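Local structure of L-lysine 6-oxidase (Marinomonas mediterranea, 3WEU) at residues Pro7-Ala12 and Ala437-Cys442; Gln61-Phe66 and Ser240-Val245; Val528-Gln533 and Lys569-Pro574; Thr536-Thr541 and Val560-Asn565. The protein catalyses the oxidative deamination of L-lysine at its epsilon-amino group with a cysteine tryptophylquinone cofactor, generating hydrogen peroxide that accounts for its antibacterial activity. All coordinates share one frame; numbering follows the deposited sequence.

How the contacts relate
From the N terminus, the chain runs through strand 4-13, which carries the first half of contact 1, and then strand 58-66, which opens contact 2. Strand 237-247 closes contact 2, and helix 433-439 later returns to strand 4-13 to close contact 1, so contact 2 is nested inside the loop of contact 1. The centres of contacts 1 and 2 lie about 10 Å apart, and the two touch within the mixed N-terminal sheet, onto which contact 1 docks a helix end. Contacts 3 and 4 both come after contact 1 has closed. Strand 530-543 leaves the body at contact 3 and returns as strand 557-571, with contact 4 nested inside that loop, about 23 Å further out between centres.

Contact 1: Pro7-Ala12 and Ala437-Cys442; sequences PSIGVA and ASIGNC
The C-terminal end of helix 433-439 docks on strand 4-13 of the N-terminal sheet, where S438, I439 and C442 meet P7, I9 and V11. S438 makes the polar link: its OG donates to I9 O over 2.7 Å, with a C=O...donor angle of 155° and the hydroxyl tilted 25° from the carbonyl plane. A chi1 of 49° sets OG between the backbone N and the carbonyl carbon, the crowded position, and there it also lies 3.6 Å from P7 CB. The backbone of G10 is bonded to W243 and V245 of strand 237-247, while I9 O and V11 N face the other way and find side chains: S438 for the carbonyl, Q61 OE1 for the amide. Both are thus satisfied inside a fully buried contact.

Apolar branches close around this bond. I9 and I439 cross obliquely, with I9 CG2 3.7 Å from I439 CG2. V11 reaches further along with CG2, which lies 3.8 Å from S438 O and 3.8 Å from C442 SG. C442 is brought to that place by a type I turn from I439, closed by a 3.0 Å bond from C442 N to I439 O. Within the turn, N441 points its amide at the backbone of E28 and G30, tying the turn to another part of the N-terminal region. The hydroxyl-to-carbonyl bond framed by branched aliphatic groups belongs to a helix-on-sheet interface, here joining the N-terminal beta region to a helix and turn of the C-terminal family region.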
loop_
_atom_site.group_PDB
_atom_site.type_symbol
_atom_site.label_atom_id
_atom_site.label_comp_id
_atom_site.label_asym_id
_atom_site.label_seq_id
_atom_site.Cartn_x
_atom_site.Cartn_y
_atom_site.Cartn_z
ATOM N N PRO A 7 -4.024 42.808 -18.284
ATOM C CA PRO A 7 -2.570 42.519 -18.161
ATOM C C PRO A 7 -2.040 41.639 -19.341
ATOM O O PRO A 7 -2.776 40.907 -19.976
ATOM C CB PRO A 7 -2.503 41.654 -16.887
ATOM C CG PRO A 7 -3.823 40.957 -16.841
ATOM C CD PRO A 7 -4.818 42.052 -17.294
ATOM N N SER A 8 -0.749 41.712 -19.600
ATOM C CA SER A 8 -0.111 40.813 -20.593
ATOM C C SER A 8 -0.167 39.331 -20.194
ATOM O O SER A 8 -0.270 38.422 -21.076
ATOM C CB SER A 8 1.325 41.299 -20.832
ATOM O OG SER A 8 2.108 41.061 -19.695
ATOM N N ILE A 9 -0.102 39.037 -18.897
ATOM C CA ILE A 9 -0.239 37.710 -18.422
ATOM C C ILE A 9 -1.253 37.745 -17.279
ATOM O O ILE A 9 -0.939 38.181 -16.204
ATOM C CB ILE A 9 1.097 37.087 -17.951
ATOM C CG1 ILE A 9 2.134 37.025 -19.090
ATOM C CG2 ILE A 9 0.835 35.674 -17.468
ATOM C CD1 ILE A 9 3.577 36.646 -18.671
ATOM N N GLY A 10 -2.469 37.274 -17.526
ATOM C CA GLY A 10 -3.490 37.283 -16.484
ATOM C C GLY A 10 -3.312 36.142 -15.497
ATOM O O GLY A 10 -2.697 35.125 -15.806
ATOM N N VAL A 11 -3.875 36.317 -14.305
ATOM C CA VAL A 11 -3.787 35.324 -13.291
ATOM C C VAL A 11 -5.107 35.110 -12.639
ATOM O O VAL A 11 -5.654 36.042 -12.105
ATOM C CB VAL A 11 -2.733 35.741 -12.231
ATOM C CG1 VAL A 11 -2.739 34.766 -11.041
ATOM C CG2 VAL A 11 -1.357 35.831 -12.897
ATOM N N ALA A 12 -5.605 33.887 -12.671
ATOM C CA ALA A 12 -6.810 33.502 -11.976
ATOM C C ALA A 12 -6.419 32.419 -10.986
ATOM O O ALA A 12 -5.343 31.774 -11.121
ATOM C CB ALA A 12 -7.835 32.941 -12.952
ATOM N N ALA A 437 0.689 43.834 -11.765
ATOM C CA ALA A 437 -0.235 43.488 -10.710
ATOM C C ALA A 437 -0.712 42.069 -10.795
ATOM O O ALA A 437 -1.203 41.584 -9.807
ATOM C CB ALA A 437 -1.452 44.387 -10.705
ATOM N N SER A 438 -0.630 41.435 -11.957
ATOM C CA SER A 438 -1.063 40.068 -12.058
ATOM C C SER A 438 0.064 39.160 -11.595
ATOM O O SER A 438 -0.031 38.475 -10.545
ATOM C CB SER A 438 -1.457 39.744 -13.505
ATOM O OG SER A 438 -0.425 40.174 -14.386
ATOM N N ILE A 439 1.135 39.154 -12.376
ATOM C CA ILE A 439 2.233 38.225 -12.136
ATOM C C ILE A 439 3.132 38.619 -10.977
ATOM O O ILE A 439 3.895 37.801 -10.501
ATOM C CB ILE A 439 3.040 37.948 -13.394
ATOM C CG1 ILE A 439 3.534 39.215 -14.025
ATOM C CG2 ILE A 439 2.182 37.178 -14.385
ATOM C CD1 ILE A 439 4.646 38.910 -15.032
ATOM N N GLY A 440 3.022 39.842 -10.488
ATOM C CA GLY A 440 3.753 40.257 -9.280
ATOM C C GLY A 440 3.205 39.547 -8.062
ATOM O O GLY A 440 3.911 39.457 -7.042
ATOM N N ASN A 441 2.010 38.964 -8.209
ATOM C CA ASN A 441 1.448 38.095 -7.157
ATOM C C ASN A 441 1.748 36.611 -7.292
ATOM O O ASN A 441 1.165 35.812 -6.579
ATOM C CB ASN A 441 -0.031 38.389 -7.065
ATOM C CG ASN A 441 -0.271 39.796 -6.557
ATOM O OD1 ASN A 441 0.313 40.175 -5.555
ATOM N ND2 ASN A 441 -1.095 40.556 -7.232
ATOM N N CYS A 442 2.628 36.256 -8.241
ATOM C CA CYS A 442 3.100 34.882 -8.420
ATOM C C CYS A 442 4.572 34.757 -8.047
ATOM O O CYS A 442 5.345 35.741 -8.043
ATOM C CB CYS A 442 3.006 34.495 -9.869
ATOM S SG CYS A 442 1.294 34.470 -10.555
#

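Contact 2: Gln61-Phe66 and Ser240-Val245; sequences QVFKVF and STAWMV
M244 reaches from strand 237-247 to F63 and Q61 of strand 58-66, past the intervening strand 4-13. Its CG leaves CB anti to the backbone N, and the chain then bends at chi2 (74°), which places SD beside the F63 ring. There SD sits 3.5 Å from F63 CZ and 3.6 Å from F63 CE1. It is 4.7 Å from the ring centroid and 85° off the ring normal, so the sulfur meets the edge and not a face. Beyond it, M244 CE ends 4.1 Å from Q61 CB and also packs on A12.

Next to the sulfur on the rim, also near the ring plane, lies W243 O, 3.7 Å from F63 CE2, and A242 CB comes in obliquely at 4.2 Å from that same F63 CE2. The Q61 amide is engaged by backbone atoms: NE2 donates to V62 O at 3.0 Å, while OE1 accepts from V11 N, which holds both ends of the group. P7, V195 and V226 also pack on F63, placing the ring in the buried interior. An edge-on Met-aromatic contact between next-but-one strands, running 153° apart, thus forms part of the core of the mixed N-terminal sheet.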
loop_
_atom_site.group_PDB
_atom_site.type_symbol
_atom_site.label_atom_id
_atom_site.label_comp_id
_atom_site.label_asym_id
_atom_site.label_seq_id
_atom_site.Cartn_x
_atom_site.Cartn_y
_atom_site.Cartn_z
ATOM N N GLN A 61 -9.640 37.074 -13.436
ATOM C CA GLN A 61 -8.878 38.187 -14.002
ATOM C C GLN A 61 -9.691 39.012 -14.956
ATOM O O GLN A 61 -10.185 38.479 -15.951
ATOM C CB GLN A 61 -7.657 37.679 -14.729
ATOM C CG GLN A 61 -6.837 38.730 -15.411
ATOM C CD GLN A 61 -5.951 39.452 -14.419
ATOM O OE1 GLN A 61 -5.046 38.866 -13.846
ATOM N NE2 GLN A 61 -6.199 40.713 -14.231
ATOM N N VAL A 62 -9.738 40.321 -14.706
ATOM C CA VAL A 62 -10.263 41.301 -15.681
ATOM C C VAL A 62 -9.177 41.651 -16.651
ATOM O O VAL A 62 -8.033 41.918 -16.251
ATOM C CB VAL A 62 -10.748 42.578 -14.981
ATOM C CG1 VAL A 62 -11.194 43.652 -15.960
ATOM C CG2 VAL A 62 -11.857 42.240 -14.004
ATOM N N PHE A 63 -9.502 41.637 -17.939
ATOM C CA PHE A 63 -8.629 42.164 -18.952
ATOM C C PHE A 63 -9.302 43.360 -19.606
ATOM O O PHE A 63 -10.544 43.375 -19.777
ATOM C CB PHE A 63 -8.353 41.154 -20.068
ATOM C CG PHE A 63 -7.538 39.952 -19.683
ATOM C CD1 PHE A 63 -8.124 38.880 -19.125
ATOM C CD2 PHE A 63 -6.182 39.863 -20.044
ATOM C CE1 PHE A 63 -7.392 37.745 -18.810
ATOM C CE2 PHE A 63 -5.436 38.709 -19.764
ATOM C CZ PHE A 63 -6.037 37.637 -19.151
ATOM N N LYS A 64 -8.490 44.331 -19.972
ATOM C CA LYS A 64 -8.914 45.618 -20.582
ATOM C C LYS A 64 -8.108 45.780 -21.866
ATOM O O LYS A 64 -6.986 45.243 -21.992
ATOM C CB LYS A 64 -8.640 46.735 -19.672
ATOM C CG LYS A 64 -9.464 46.640 -18.389
ATOM C CD LYS A 64 -9.252 47.876 -17.507
ATOM C CE LYS A 64 -9.865 47.643 -16.134
ATOM N NZ LYS A 64 -9.669 48.842 -15.253
ATOM N N VAL A 65 -8.716 46.438 -22.846
ATOM C CA VAL A 65 -8.050 46.675 -24.130
ATOM C C VAL A 65 -8.002 48.176 -24.305
ATOM O O VAL A 65 -8.930 48.915 -23.896
ATOM C CB VAL A 65 -8.736 45.915 -25.287
ATOM C CG1 VAL A 65 -10.210 46.273 -25.326
ATOM C CG2 VAL A 65 -8.068 46.190 -26.637
ATOM N N PHE A 66 -6.885 48.640 -24.876
ATOM C CA PHE A 66 -6.606 50.060 -24.974
ATOM C C PHE A 66 -6.237 50.443 -26.383
ATOM O O PHE A 66 -5.564 49.671 -27.059
ATOM C CB PHE A 66 -5.415 50.401 -24.068
ATOM C CG PHE A 66 -5.703 50.179 -22.626
ATOM C CD1 PHE A 66 -5.617 48.923 -22.089
ATOM C CD2 PHE A 66 -6.157 51.211 -21.828
ATOM C CE1 PHE A 66 -5.897 48.716 -20.737
ATOM C CE2 PHE A 66 -6.454 50.991 -20.478
ATOM C CZ PHE A 66 -6.365 49.721 -19.972
ATOM N N SER A 240 -5.501 42.150 -30.798
ATOM C CA SER A 240 -4.306 42.196 -29.944
ATOM C C SER A 240 -4.411 41.006 -28.986
ATOM O O SER A 240 -5.481 40.367 -28.883
ATOM C CB SER A 240 -4.235 43.562 -29.280
ATOM O OG SER A 240 -3.257 43.596 -28.266
ATOM N N THR A 241 -3.300 40.623 -28.356
ATOM C CA THR A 241 -3.240 39.323 -27.672
ATOM C C THR A 241 -2.535 39.459 -26.296
ATOM O O THR A 241 -1.798 40.461 -26.051
ATOM C CB THR A 241 -2.470 38.275 -28.462
ATOM O OG1 THR A 241 -1.206 38.838 -28.771
ATOM C CG2 THR A 241 -3.213 37.862 -29.744
ATOM N N ALA A 242 -2.749 38.434 -25.465
ATOM C CA ALA A 242 -2.155 38.302 -24.156
ATOM C C ALA A 242 -2.175 36.845 -23.830
ATOM O O ALA A 242 -2.464 36.001 -24.710
ATOM C CB ALA A 242 -2.971 39.128 -23.123
ATOM N N TRP A 243 -1.814 36.518 -22.593
ATOM C CA TRP A 243 -1.803 35.177 -22.093
ATOM C C TRP A 243 -2.554 35.152 -20.783
ATOM O O TRP A 243 -2.803 36.207 -20.149
ATOM C CB TRP A 243 -0.366 34.666 -21.926
ATOM C CG TRP A 243 -0.237 33.213 -22.100
ATOM C CD1 TRP A 243 -0.190 32.290 -21.132
ATOM C CD2 TRP A 243 -0.164 32.489 -23.341
ATOM N NE1 TRP A 243 -0.125 31.032 -21.657
ATOM C CE2 TRP A 243 -0.075 31.132 -23.023
ATOM C CE3 TRP A 243 -0.144 32.859 -24.673
ATOM C CZ2 TRP A 243 0.053 30.129 -24.000
ATOM C CZ3 TRP A 243 -0.068 31.861 -25.655
ATOM C CH2 TRP A 243 0.051 30.534 -25.314
ATOM N N MET A 244 -2.899 33.951 -20.368
ATOM C CA MET A 244 -3.645 33.733 -19.167
ATOM C C MET A 244 -3.111 32.509 -18.428
ATOM O O MET A 244 -2.934 31.445 -19.032
ATOM C CB MET A 244 -5.132 33.529 -19.531
ATOM C CG MET A 244 -6.007 33.173 -18.361
ATOM S SD MET A 244 -6.239 34.624 -17.366
ATOM C CE MET A 244 -6.767 33.868 -15.887
ATOM N N VAL A 245 -2.960 32.621 -17.108
ATOM C CA VAL A 245 -2.516 31.501 -16.310
ATOM C C VAL A 245 -3.432 31.300 -15.121
ATOM O O VAL A 245 -3.798 32.245 -14.444
ATOM C CB VAL A 245 -1.084 31.770 -15.817
ATOM C CG1 VAL A 245 -0.589 30.610 -14.968
ATOM C CG2 VAL A 245 -0.183 31.972 -17.032
#

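Contact 3: Val528-Gln533 and Lys569-Pro574; sequences VNKASQ and KVPLPP
A531 and V570 form the tight part of the contact, a hydrogen-bonded antiparallel pair. A531 N donates to V570 O at 2.9 Å and V570 N to A531 O at 2.8 Å, the second nearly straight at 174°. On the face shared by these two side chains, Q533 crosses V570 at about a right angle and sets its CB 3.6 Å from V570 CG2. L572 divides its branches: CD1 lies 4.0 Å from A531 CB and CD2 3.9 Å from V528 CG1.

The lysine ends are the looser, wetter part. The K530 methylenes still pack over the V570 carbonyl, but NZ reaches K569 O through a water, which accepts from K530 NZ at 3.1 Å and donates to K569 O at 3.0 Å. K569 NZ is not in contact with K530 NZ, and the two like charges probably disfavour a closer approach. The overall directions of 528-533 and 569-573 differ by 100°. K530 and P571 follow as a non-hydrogen-bonded pair with diverging side chains, while outward the ladder continues through Q533 and D567. N529, bonded through its side-chain amide to N384 and S387, ties the start of strand 530-543 to the body of the enzyme, and L572 O is bonded to N522. These are the first rungs of the two-stranded antiparallel ribbon where it leaves the globular part.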
loop_
_atom_site.group_PDB
_atom_site.type_symbol
_atom_site.label_atom_id
_atom_site.label_comp_id
_atom_site.label_asym_id
_atom_site.label_seq_id
_atom_site.Cartn_x
_atom_site.Cartn_y
_atom_site.Cartn_z
ATOM N N VAL A 528 26.531 17.750 -3.545
ATOM C CA VAL A 528 25.672 16.794 -2.875
ATOM C C VAL A 528 24.455 17.464 -2.228
ATOM O O VAL A 528 24.608 18.388 -1.409
ATOM C CB VAL A 528 26.427 16.112 -1.775
ATOM C CG1 VAL A 528 25.483 15.142 -1.058
ATOM C CG2 VAL A 528 27.623 15.309 -2.385
ATOM N N ASN A 529 23.272 17.029 -2.632
ATOM C CA ASN A 529 22.057 17.338 -1.831
ATOM C C ASN A 529 21.649 16.159 -0.935
ATOM O O ASN A 529 21.291 16.365 0.199
ATOM C CB ASN A 529 20.906 17.797 -2.717
ATOM C CG ASN A 529 20.986 19.268 -3.046
ATOM O OD1 ASN A 529 21.217 20.063 -2.172
ATOM N ND2 ASN A 529 20.778 19.637 -4.292
ATOM N N LYS A 530 21.686 14.944 -1.469
ATOM C CA LYS A 530 21.238 13.737 -0.750
ATOM C C LYS A 530 22.310 12.645 -0.926
ATOM O O LYS A 530 23.041 12.629 -1.919
ATOM C CB LYS A 530 19.835 13.259 -1.235
ATOM C CG LYS A 530 18.829 14.312 -0.898
ATOM C CD LYS A 530 17.462 13.913 -0.621
ATOM C CE LYS A 530 16.596 15.137 -0.672
ATOM N NZ LYS A 530 15.325 14.507 -0.956
ATOM N N ALA A 531 22.370 11.761 0.040
ATOM C CA ALA A 531 23.309 10.639 0.000
ATOM C C ALA A 531 22.596 9.468 0.595
ATOM O O ALA A 531 21.509 9.647 1.251
ATOM C CB ALA A 531 24.462 10.985 0.863
ATOM N N SER A 532 23.187 8.271 0.464
ATOM C CA SER A 532 22.603 7.139 1.216
ATOM C C SER A 532 23.168 7.209 2.603
ATOM O O SER A 532 24.265 7.721 2.835
ATOM C CB SER A 532 22.930 5.815 0.539
ATOM O OG SER A 532 24.319 5.657 0.615
ATOM N N GLN A 533 22.414 6.721 3.574
ATOM C CA GLN A 533 22.860 6.734 4.901
ATOM C C GLN A 533 22.625 5.356 5.510
ATOM O O GLN A 533 21.512 4.793 5.377
ATOM C CB GLN A 533 22.138 7.788 5.668
ATOM C CG GLN A 533 22.508 7.901 7.134
ATOM C CD GLN A 533 21.762 9.017 7.821
ATOM O OE1 GLN A 533 22.143 10.221 7.807
ATOM N NE2 GLN A 533 20.670 8.623 8.449
ATOM N N LYS A 569 18.334 7.884 0.109
ATOM C CA LYS A 569 18.452 9.280 -0.316
ATOM C C LYS A 569 17.971 10.143 0.816
ATOM O O LYS A 569 16.764 10.375 0.901
ATOM C CB LYS A 569 17.562 9.566 -1.540
ATOM C CG LYS A 569 17.884 8.704 -2.750
ATOM C CD LYS A 569 17.555 9.320 -4.106
ATOM C CE LYS A 569 16.296 10.194 -4.144
ATOM N NZ LYS A 569 14.986 9.591 -3.748
ATOM N N VAL A 570 18.880 10.608 1.664
ATOM C CA VAL A 570 18.569 11.554 2.705
ATOM C C VAL A 570 19.519 12.725 2.642
ATOM O O VAL A 570 20.589 12.578 2.153
ATOM C CB VAL A 570 18.669 10.919 4.096
ATOM C CG1 VAL A 570 17.623 9.781 4.167
ATOM C CG2 VAL A 570 20.076 10.450 4.416
ATOM N N PRO A 571 19.080 13.877 3.118
ATOM C CA PRO A 571 19.971 15.010 3.151
ATOM C C PRO A 571 21.263 14.686 3.857
ATOM O O PRO A 571 21.255 14.126 4.908
ATOM C CB PRO A 571 19.149 16.064 3.947
ATOM C CG PRO A 571 17.695 15.698 3.677
ATOM C CD PRO A 571 17.734 14.190 3.660
ATOM N N LEU A 572 22.378 15.001 3.251
ATOM C CA LEU A 572 23.675 14.785 3.871
ATOM C C LEU A 572 23.889 15.758 5.005
ATOM O O LEU A 572 23.839 16.958 4.774
ATOM C CB LEU A 572 24.808 14.948 2.868
ATOM C CG LEU A 572 26.209 14.668 3.400
ATOM C CD1 LEU A 572 26.356 13.139 3.715
ATOM C CD2 LEU A 572 27.232 15.166 2.429
ATOM N N PRO A 573 24.143 15.283 6.215
ATOM C CA PRO A 573 24.521 16.227 7.278
ATOM C C PRO A 573 25.906 16.799 7.005
ATOM O O PRO A 573 26.697 16.100 6.398
ATOM C CB PRO A 573 24.610 15.367 8.490
ATOM C CG PRO A 573 23.915 14.100 8.157
ATOM C CD PRO A 573 24.084 13.893 6.720
ATOM N N PRO A 574 26.218 18.014 7.445
ATOM C CA PRO A 574 25.326 18.867 8.211
ATOM C C PRO A 574 24.386 19.636 7.293
ATOM O O PRO A 574 24.738 19.963 6.131
ATOM C CB PRO A 574 26.293 19.813 8.952
ATOM C CG PRO A 574 27.392 19.975 7.935
ATOM C CD PRO A 574 27.579 18.561 7.384
HETATM O O HOH W 1 15.051 12.702 1.558
#

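Contact 4: Thr536-Thr541 and Val560-Asn565; sequences TVTSRT and VSATKN
S539 N donates to S561 O over 2.8 Å in an almost straight bond, 177° at the hydrogen, and S561 N returns the bond to S539 O at 3.0 Å. The pair belongs to a two-stranded antiparallel ribbon, an arm of strands 530-543 and 557-571 projecting well away from the centre of the chain. The next hydrogen-bonded pair is V537 with T563, joined in both directions. V537 O is met twice: besides T563 N it receives a CA-H...O contact from A562 CA at 3.1 Å. The CA-H groups of T536 and V560 meet T563 O and S539 O in the same way.

Side chains alternate between two faces. On one, V537 and T563 lie side by side, and T563 OG1 stands between the backbone N and the carbonyl carbon (chi1 67°), 3.7 Å from V537 CB. The face of T536, T538, R540, V560, A562 and K564 carries most of the side-chain contacts, although it is largely exposed. V560 spreads its branches over two neighbours, CG1 coming 3.9 Å from T538 CG2 and CG2 3.9 Å from R540 CG, both approaches oblique. The ends of the R540 and K564 side chains lead away from the other strand.

The second subunit adds to this arm: its K685 packs on S561, its N682 packs on T563, and it makes backbone hydrogen bonds with K564. Back within the ribbon, K564 and T536 lie side by side, with K564 CG 3.7 Å from T536 OG1.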
loop_
_atom_site.group_PDB
_atom_site.type_symbol
_atom_site.label_atom_id
_atom_site.label_comp_id
_atom_site.label_asym_id
_atom_site.label_seq_id
_atom_site.Cartn_x
_atom_site.Cartn_y
_atom_site.Cartn_z
ATOM N N THR A 536 23.982 1.789 11.727
ATOM C CA THR A 536 24.150 0.447 12.351
ATOM C C THR A 536 24.217 0.627 13.842
ATOM O O THR A 536 25.049 1.375 14.346
ATOM C CB THR A 536 25.410 -0.229 11.840
ATOM O OG1 THR A 536 25.342 -0.233 10.404
ATOM C CG2 THR A 536 25.507 -1.686 12.325
ATOM N N VAL A 537 23.324 -0.046 14.581
ATOM C CA VAL A 537 23.298 0.050 16.012
ATOM C C VAL A 537 23.601 -1.336 16.556
ATOM O O VAL A 537 22.854 -2.264 16.304
ATOM C CB VAL A 537 21.943 0.523 16.531
ATOM C CG1 VAL A 537 21.997 0.615 18.058
ATOM C CG2 VAL A 537 21.598 1.910 15.991
ATOM N N THR A 538 24.741 -1.478 17.220
ATOM C CA THR A 538 25.173 -2.738 17.780
ATOM C C THR A 538 25.047 -2.655 19.293
ATOM O O THR A 538 25.645 -1.776 19.902
ATOM C CB THR A 538 26.600 -3.009 17.410
ATOM O OG1 THR A 538 26.684 -3.038 15.992
ATOM C CG2 THR A 538 27.040 -4.369 17.961
ATOM N N SER A 539 24.254 -3.564 19.878
ATOM C CA SER A 539 23.881 -3.489 21.294
ATOM C C SER A 539 24.225 -4.785 22.012
ATOM O O SER A 539 23.847 -5.851 21.552
ATOM C CB SER A 539 22.403 -3.262 21.436
ATOM O OG SER A 539 21.989 -2.045 20.864
ATOM N N ARG A 540 24.913 -4.674 23.137
ATOM C CA ARG A 540 25.166 -5.809 24.017
ATOM C C ARG A 540 24.285 -5.623 25.244
ATOM O O ARG A 540 24.353 -4.569 25.934
ATOM C CB ARG A 540 26.623 -5.845 24.456
ATOM C CG ARG A 540 27.027 -7.166 25.115
ATOM C CD ARG A 540 28.448 -7.181 25.642
ATOM N NE ARG A 540 28.474 -6.750 27.041
ATOM C CZ ARG A 540 28.572 -5.485 27.477
ATOM N NH1 ARG A 540 28.679 -4.455 26.634
ATOM N NH2 ARG A 540 28.568 -5.244 28.794
ATOM N N THR A 541 23.474 -6.642 25.519
ATOM C CA THR A 541 22.634 -6.655 26.693
ATOM C C THR A 541 23.291 -7.588 27.708
ATOM O O THR A 541 23.645 -8.727 27.399
ATOM C CB THR A 541 21.258 -7.163 26.373
ATOM O OG1 THR A 541 20.674 -6.321 25.394
ATOM C CG2 THR A 541 20.405 -7.158 27.629
ATOM N N VAL A 560 24.343 -10.192 22.071
ATOM C CA VAL A 560 24.572 -9.038 21.215
ATOM C C VAL A 560 23.570 -9.141 20.087
ATOM O O VAL A 560 23.241 -10.221 19.621
ATOM C CB VAL A 560 26.010 -9.028 20.642
ATOM C CG1 VAL A 560 26.227 -7.780 19.750
ATOM C CG2 VAL A 560 27.043 -9.064 21.761
ATOM N N SER A 561 23.057 -8.001 19.677
ATOM C CA SER A 561 22.013 -7.857 18.706
ATOM C C SER A 561 22.483 -6.613 17.869
ATOM O O SER A 561 23.235 -5.774 18.404
ATOM C CB SER A 561 20.750 -7.451 19.472
ATOM O OG SER A 561 19.610 -7.763 18.735
ATOM N N ALA A 562 22.039 -6.497 16.622
ATOM C CA ALA A 562 22.338 -5.322 15.787
ATOM C C ALA A 562 21.181 -5.035 14.873
ATOM O O ALA A 562 20.369 -5.948 14.515
ATOM C CB ALA A 562 23.610 -5.490 14.991
ATOM N N THR A 563 21.026 -3.739 14.580
ATOM C CA THR A 563 20.072 -3.323 13.586
ATOM C C THR A 563 20.861 -2.500 12.550
ATOM O O THR A 563 21.878 -1.860 12.903
ATOM C CB THR A 563 18.908 -2.520 14.159
ATOM O OG1 THR A 563 19.404 -1.289 14.625
ATOM C CG2 THR A 563 18.180 -3.261 15.331
ATOM N N LYS A 564 20.422 -2.605 11.310
ATOM C CA LYS A 564 21.022 -1.908 10.175
ATOM C C LYS A 564 19.929 -1.244 9.414
ATOM O O LYS A 564 19.080 -1.884 8.813
ATOM C CB LYS A 564 21.835 -2.817 9.294
ATOM C CG LYS A 564 22.810 -2.018 8.395
ATOM C CD LYS A 564 23.655 -2.854 7.430
ATOM C CE LYS A 564 22.757 -3.799 6.652
ATOM N NZ LYS A 564 23.156 -4.067 5.248
ATOM N N ASN A 565 19.878 0.076 9.504
ATOM C CA ASN A 565 18.905 0.827 8.707
ATOM C C ASN A 565 19.554 1.606 7.560
ATOM O O ASN A 565 20.404 2.475 7.804
ATOM C CB ASN A 565 18.160 1.795 9.600
ATOM C CG ASN A 565 16.703 1.900 9.215
ATOM O OD1 ASN A 565 15.933 1.009 9.564
ATOM N ND2 ASN A 565 16.315 2.953 8.475
#